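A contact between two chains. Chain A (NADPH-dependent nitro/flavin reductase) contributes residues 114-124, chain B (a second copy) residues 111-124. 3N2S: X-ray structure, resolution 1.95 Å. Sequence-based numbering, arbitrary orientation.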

# COMPACT_ATOMS: atom_id res chain seq x y z
N ALA A 114 4.56 3.14 2.28
CA ALA A 114 3.63 3.90 3.11
C ALA A 114 2.29 3.19 3.24
O ALA A 114 1.71 3.18 4.33
CB ALA A 114 3.42 5.30 2.54
N ALA A 115 1.77 2.63 2.12
CA ALA A 115 0.47 1.93 2.15
C ALA A 115 0.53 0.65 3.00
O ALA A 115 -0.40 0.42 3.78
CB ALA A 115 0.01 1.61 0.73
N LEU A 116 1.62 -0.14 2.91
CA LEU A 116 1.72 -1.36 3.74
C LEU A 116 1.74 -0.97 5.22
O LEU A 116 1.07 -1.62 6.03
CB LEU A 116 2.98 -2.20 3.41
CG LEU A 116 3.20 -2.65 1.96
CD1 LEU A 116 4.47 -3.50 1.85
CD2 LEU A 116 2.01 -3.37 1.39
N ALA A 117 2.48 0.11 5.56
CA ALA A 117 2.53 0.60 6.95
C ALA A 117 1.12 1.04 7.42
O ALA A 117 0.71 0.71 8.54
CB ALA A 117 3.51 1.77 7.04
N ALA A 118 0.38 1.79 6.57
CA ALA A 118 -0.96 2.26 6.91
C ALA A 118 -1.93 1.12 7.15
O ALA A 118 -2.76 1.22 8.06
CB ALA A 118 -1.50 3.19 5.82
N GLN A 119 -1.86 0.08 6.31
CA GLN A 119 -2.77 -1.06 6.48
C GLN A 119 -2.47 -1.87 7.74
O GLN A 119 -3.40 -2.36 8.38
CB GLN A 119 -2.92 -1.90 5.21
CG GLN A 119 -4.07 -2.92 5.29
CD GLN A 119 -5.45 -2.41 5.68
OE1 GLN A 119 -6.24 -3.13 6.30
NE2 GLN A 119 -5.79 -1.18 5.36
N ASN A 120 -1.18 -1.95 8.14
CA ASN A 120 -0.80 -2.58 9.41
C ASN A 120 -1.40 -1.77 10.56
O ASN A 120 -1.96 -2.35 11.50
CB ASN A 120 0.72 -2.62 9.56
CG ASN A 120 1.31 -4.00 9.36
OD1 ASN A 120 2.50 -4.21 9.56
ND2 ASN A 120 0.50 -4.94 8.95
N MSE A 121 -1.30 -0.42 10.48
CA MSE A 121 -1.90 0.45 11.50
C MSE A 121 -3.42 0.23 11.57
O MSE A 121 -3.98 0.17 12.66
CB MSE A 121 -1.60 1.95 11.24
CG MSE A 121 -2.20 2.85 12.33
SE MSE A 121 -1.82 4.73 12.19
CE MSE A 121 0.12 4.72 12.69
N SER A 122 -4.08 0.12 10.39
CA SER A 122 -5.53 -0.05 10.33
C SER A 122 -5.96 -1.35 11.01
O SER A 122 -6.88 -1.34 11.84
CB SER A 122 -6.02 -0.00 8.87
OG SER A 122 -5.77 1.28 8.32
N ILE A 123 -5.28 -2.47 10.69
CA ILE A 123 -5.59 -3.78 11.30
C ILE A 123 -5.33 -3.74 12.81
O ILE A 123 -6.15 -4.25 13.59
CB ILE A 123 -4.85 -4.93 10.60
CG1 ILE A 123 -5.23 -5.05 9.10
CG2 ILE A 123 -5.09 -6.28 11.30
CD1 ILE A 123 -3.99 -5.64 8.31
N ALA A 124 -4.20 -3.15 13.22
CA ALA A 124 -3.89 -3.01 14.65
C ALA A 124 -5.01 -2.23 15.36
O ALA A 124 -5.51 -2.70 16.38
CB ALA A 124 -2.55 -2.33 14.83
N LEU B 111 -2.03 1.88 -7.14
CA LEU B 111 -0.88 1.35 -6.40
C LEU B 111 -1.25 1.17 -4.90
O LEU B 111 -0.97 0.12 -4.34
CB LEU B 111 0.34 2.28 -6.53
CG LEU B 111 1.44 1.91 -7.53
CD1 LEU B 111 0.88 1.69 -8.93
CD2 LEU B 111 2.50 2.99 -7.56
N ILE B 112 -1.90 2.18 -4.28
CA ILE B 112 -2.32 2.14 -2.86
C ILE B 112 -3.36 1.04 -2.61
O ILE B 112 -3.22 0.28 -1.64
CB ILE B 112 -2.76 3.53 -2.34
CG1 ILE B 112 -1.54 4.52 -2.35
CG2 ILE B 112 -3.37 3.43 -0.92
CD1 ILE B 112 -1.97 6.02 -2.30
N ASP B 113 -4.38 0.95 -3.49
CA ASP B 113 -5.43 -0.08 -3.34
C ASP B 113 -4.81 -1.49 -3.33
O ASP B 113 -5.15 -2.30 -2.47
CB ASP B 113 -6.45 0.03 -4.49
CG ASP B 113 -7.75 0.72 -4.09
OD1 ASP B 113 -7.73 1.52 -3.11
OD2 ASP B 113 -8.77 0.47 -4.75
N ALA B 114 -3.91 -1.77 -4.29
CA ALA B 114 -3.23 -3.07 -4.40
C ALA B 114 -2.37 -3.36 -3.17
O ALA B 114 -2.38 -4.49 -2.69
CB ALA B 114 -2.38 -3.14 -5.67
N ALA B 115 -1.62 -2.36 -2.69
CA ALA B 115 -0.75 -2.51 -1.51
C ALA B 115 -1.58 -2.79 -0.23
O ALA B 115 -1.20 -3.67 0.54
CB ALA B 115 0.11 -1.27 -1.32
N LEU B 116 -2.70 -2.08 -0.01
CA LEU B 116 -3.53 -2.34 1.18
C LEU B 116 -4.08 -3.78 1.15
O LEU B 116 -4.08 -4.47 2.17
CB LEU B 116 -4.71 -1.35 1.31
CG LEU B 116 -4.42 0.15 1.33
CD1 LEU B 116 -5.71 0.94 1.52
CD2 LEU B 116 -3.38 0.53 2.39
N ALA B 117 -4.50 -4.24 -0.04
CA ALA B 117 -4.98 -5.61 -0.20
C ALA B 117 -3.85 -6.61 0.12
O ALA B 117 -4.06 -7.59 0.82
CB ALA B 117 -5.50 -5.81 -1.63
N ALA B 118 -2.62 -6.35 -0.40
CA ALA B 118 -1.50 -7.26 -0.18
C ALA B 118 -1.14 -7.37 1.30
O ALA B 118 -0.79 -8.46 1.77
CB ALA B 118 -0.29 -6.82 -0.98
N GLN B 119 -1.17 -6.24 2.02
CA GLN B 119 -0.82 -6.27 3.44
C GLN B 119 -1.88 -6.99 4.28
O GLN B 119 -1.51 -7.68 5.24
CB GLN B 119 -0.44 -4.89 3.98
CG GLN B 119 0.18 -4.93 5.39
CD GLN B 119 1.35 -5.89 5.61
OE1 GLN B 119 1.54 -6.42 6.73
NE2 GLN B 119 2.15 -6.14 4.60
N ASN B 120 -3.15 -6.92 3.87
CA ASN B 120 -4.22 -7.69 4.53
C ASN B 120 -3.95 -9.19 4.30
O ASN B 120 -4.06 -10.00 5.23
CB ASN B 120 -5.58 -7.32 3.95
CG ASN B 120 -6.42 -6.48 4.87
OD1 ASN B 120 -7.59 -6.21 4.62
ND2 ASN B 120 -5.85 -6.06 5.96
N MSE B 121 -3.58 -9.57 3.06
CA MSE B 121 -3.24 -10.96 2.76
C MSE B 121 -2.05 -11.41 3.60
O MSE B 121 -2.04 -12.54 4.11
CB MSE B 121 -2.95 -11.17 1.25
CG MSE B 121 -2.64 -12.63 0.94
SE MSE B 121 -2.36 -13.07 -0.91
CE MSE B 121 -4.20 -12.89 -1.61
N SER B 122 -1.01 -10.54 3.73
CA SER B 122 0.20 -10.88 4.48
C SER B 122 -0.14 -11.15 5.96
O SER B 122 0.30 -12.17 6.50
CB SER B 122 1.24 -9.76 4.38
OG SER B 122 1.69 -9.66 3.04
N ILE B 123 -0.93 -10.26 6.58
CA ILE B 123 -1.34 -10.43 7.99
C ILE B 123 -2.18 -11.68 8.16
O ILE B 123 -1.97 -12.44 9.13
CB ILE B 123 -2.01 -9.16 8.56
CG1 ILE B 123 -1.01 -7.97 8.55
CG2 ILE B 123 -2.54 -9.38 9.99
CD1 ILE B 123 0.44 -8.30 9.35
N ALA B 124 -3.13 -11.91 7.23
CA ALA B 124 -3.97 -13.11 7.29
C ALA B 124 -3.07 -14.36 7.21
O ALA B 124 -3.23 -15.26 8.03
CB ALA B 124 -4.98 -13.10 6.16

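The most unusual feature of this contact is a break in its symmetry. Two copies of one helix cross at 49° and pair almost the same residues in both directions, yet the two isoleucines toward the C-terminal end of the two stretches differ: A:Ile123 has chi2 at 151° (t) and B:Ile123 at -55° (m), with chi1 m in both. Both point toward the partner, where an apolar side chain suits: A:Ile123 CD1 packs 3.8 Å from B:Ile123 CG1, while B:Ile123 CD1 is 5.3 Å from A:Ile123 CD1. A:Ile123 CD1 also comes within 3.0 Å of B:Asn120 ND2, tight for a methyl against an amide nitrogen, whereas A:Asn120 ND2 lies 3.4 Å from B:Ile123 CD1.

Near the other end of the A stretch, small residues suit the close packing; the axes come within 8.2 Å, between the levels of A:Ala115 and A:Gln119 and their B counterparts. A:Ala115 CB and B:Ala115 CB meet at 3.5 Å; each CA-to-CB bond points toward the partner, and the two methyls fill the narrow space between the backbones. A:Leu116 CD2 lies 3.3 Å from B:Ala115 O, and B:Leu116 CD2 lies 3.3 Å from A:Ala115 O. Both leucines are mt, bringing the branched end nearer although CA-to-CB points sideways.

Glutamine then serves two purposes. The aliphatic part packs, with A:Gln119 CB 4.1 Å from B:Gln119 CB and A:Gln119 CG 3.5 Å from B:Leu116 O, while the amide end can meet polar groups. Asparagine, though CA-to-CB points sideways, brings its amide near: A:Asn120 ND2 donates a weak hydrogen bond to B:Gln119 OE1, 2.9 Å long but bent to 118° at the hydrogen. Reciprocally, A:Gln119 OE1 and B:Asn120 ND2 are 3.0 Å apart. A:Gln119 NE2 and B:Gln119 NE2 are hydrogen-bonded elsewhere in the structure, which makes an amide suitable at this buried position.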